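Histidinol-phosphatase (Listeria monocytogenes serotype 4b str. H7858, PDB 6NLR) probably hydrolyses histidinol phosphate to histidinol in histidine biosynthesis, using a trinuclear metal centre of the PHP family. Local coordinates at residues A[1-6]-A[34-39]. Sequence-based numbering, arbitrary orientation.
With CO (cobalt (II) ion), chain F.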
# COMPACT_ATOMS: atom_id res chain seq x y z
N MSE A 1 8.68 21.01 3.39
CA MSE A 1 9.08 19.75 4.12
C MSE A 1 9.23 18.64 3.09
O MSE A 1 8.81 18.79 1.95
CB MSE A 1 8.06 19.36 5.20
CG MSE A 1 7.89 20.37 6.32
SE MSE A 1 9.59 21.08 7.06
CE MSE A 1 10.28 22.63 6.05
N LYS A 2 9.84 17.53 3.50
CA LYS A 2 10.08 16.44 2.57
C LYS A 2 9.90 15.09 3.28
O LYS A 2 10.80 14.66 4.01
CB LYS A 2 11.45 16.60 1.92
CG LYS A 2 11.64 15.72 0.71
CD LYS A 2 12.73 16.16 -0.25
CE LYS A 2 13.07 15.03 -1.19
NZ LYS A 2 14.05 15.43 -2.22
N ARG A 3 8.79 14.43 3.01
CA ARG A 3 8.34 13.26 3.79
C ARG A 3 8.11 12.07 2.84
O ARG A 3 7.44 12.25 1.80
CB ARG A 3 7.05 13.64 4.52
CG ARG A 3 6.43 12.49 5.28
CD ARG A 3 5.24 12.93 6.12
NE ARG A 3 4.68 11.75 6.77
CZ ARG A 3 3.45 11.66 7.26
NH1 ARG A 3 2.62 12.69 7.21
NH2 ARG A 3 3.04 10.52 7.80
N ASP A 4 8.60 10.90 3.23
CA ASP A 4 8.23 9.61 2.60
C ASP A 4 7.38 8.85 3.63
O ASP A 4 7.88 8.57 4.74
CB ASP A 4 9.47 8.86 2.10
CG ASP A 4 9.15 7.64 1.25
OD1 ASP A 4 7.95 7.20 1.23
OD2 ASP A 4 10.10 7.09 0.61
N GLY A 5 6.14 8.55 3.27
CA GLY A 5 5.19 7.88 4.17
C GLY A 5 5.12 6.39 3.93
O GLY A 5 4.26 5.75 4.57
N HIS A 6 5.97 5.80 3.07
CA HIS A 6 5.79 4.38 2.67
C HIS A 6 7.12 3.73 2.25
O HIS A 6 7.50 3.80 1.06
CB HIS A 6 4.69 4.32 1.60
CG HIS A 6 4.16 2.95 1.34
ND1 HIS A 6 2.93 2.76 0.74
CD2 HIS A 6 4.69 1.73 1.53
CE1 HIS A 6 2.73 1.46 0.58
NE2 HIS A 6 3.79 0.81 1.06
N GLU A 34 11.50 13.48 6.99
CA GLU A 34 10.51 12.61 7.67
C GLU A 34 10.33 11.34 6.85
O GLU A 34 10.26 11.42 5.61
CB GLU A 34 9.21 13.37 7.86
CG GLU A 34 8.28 12.70 8.81
CD GLU A 34 7.10 13.57 9.22
OE1 GLU A 34 7.02 14.68 8.72
OE2 GLU A 34 6.27 13.12 10.02
N TYR A 35 10.28 10.19 7.52
CA TYR A 35 10.46 8.87 6.89
C TYR A 35 9.70 7.82 7.71
O TYR A 35 10.01 7.69 8.91
CB TYR A 35 11.96 8.62 6.79
CG TYR A 35 12.39 7.38 6.06
CD1 TYR A 35 12.41 6.15 6.71
CD2 TYR A 35 12.86 7.43 4.76
CE1 TYR A 35 12.87 5.01 6.09
CE2 TYR A 35 13.30 6.29 4.11
CZ TYR A 35 13.32 5.07 4.78
OH TYR A 35 13.78 3.94 4.18
N SER A 36 8.75 7.12 7.09
CA SER A 36 7.94 6.07 7.74
C SER A 36 8.39 4.69 7.25
O SER A 36 8.40 4.42 6.03
CB SER A 36 6.46 6.30 7.55
OG SER A 36 6.03 7.44 8.28
N ILE A 37 8.75 3.84 8.20
CA ILE A 37 8.97 2.40 8.01
C ILE A 37 7.64 1.72 8.30
O ILE A 37 7.23 1.70 9.48
CB ILE A 37 10.09 1.90 8.93
CG1 ILE A 37 11.39 2.67 8.70
CG2 ILE A 37 10.26 0.40 8.74
CD1 ILE A 37 12.38 2.50 9.81
N VAL A 38 7.00 1.22 7.25
CA VAL A 38 5.67 0.59 7.35
C VAL A 38 5.77 -0.79 6.69
O VAL A 38 5.26 -1.00 5.57
CB VAL A 38 4.57 1.50 6.78
CG1 VAL A 38 4.27 2.63 7.76
CG2 VAL A 38 4.93 2.08 5.42
N GLU A 39 6.43 -1.70 7.39
CA GLU A 39 6.68 -3.06 6.88
C GLU A 39 5.34 -3.81 6.80
O GLU A 39 4.41 -3.52 7.60
CB GLU A 39 7.68 -3.78 7.77
CG GLU A 39 8.20 -5.04 7.13
CD GLU A 39 8.68 -4.80 5.70
OE1 GLU A 39 9.83 -4.38 5.55
OE2 GLU A 39 7.87 -5.02 4.78
CO CO F . 4.21 -1.17 0.40
O HOH W 1 6.73 9.73 7.03
O HOH W 2 2.53 -1.30 -1.02
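Arg3 and Glu34 lie side by side, pointing the same way from one face of the sheet, each with CG anti to its backbone N. Their aliphatic parts pack together, Glu34 CB lying 3.9 Å from Arg3 CG, and the Arg3 CD methylene sits beside the carboxylate, 3.6 Å from Glu34 OE1. The carboxylate and guanidinium planes are 15° apart, with OE2 over one guanidinium face, toward the rim. No N-H points at that oxygen, so the long salt bridge from Arg3 NE to Glu34 OE2 (3.9 Å) rests on charge alone; Arg3 NH2 has a second salt bridge, to Asp117, and Glu34 OE2 a hydrogen bond with His89. A water in the guanidinium plane accepts from Arg3 NE at 2.9 Å and donates to Ser36 OG and Asp4 O, linking Arg3 to Ser36 and to the backbone of Asp4. Ser36 OG also bonds Asp117. Strands 3-7 and 34-40, joined through helix 20-29, form a parallel beta-alpha-beta unit of the TIM-barrel-related PHP domain: the axes run 11° apart, and Asp4 N donates to Glu34 O (2.9 Å) while Asp4 O accepts from Ser36 N. On the far face, Asp4 OD1 takes the N-H of His6 from above its carboxylate plane, an Asx turn. Val38 CG2 lies 3.7 Å from His6 CA and comes obliquely to the ring near CD2; His6 NE2 binds cobalt (2.1 Å), as do His8, Glu93, Asp258 and a water.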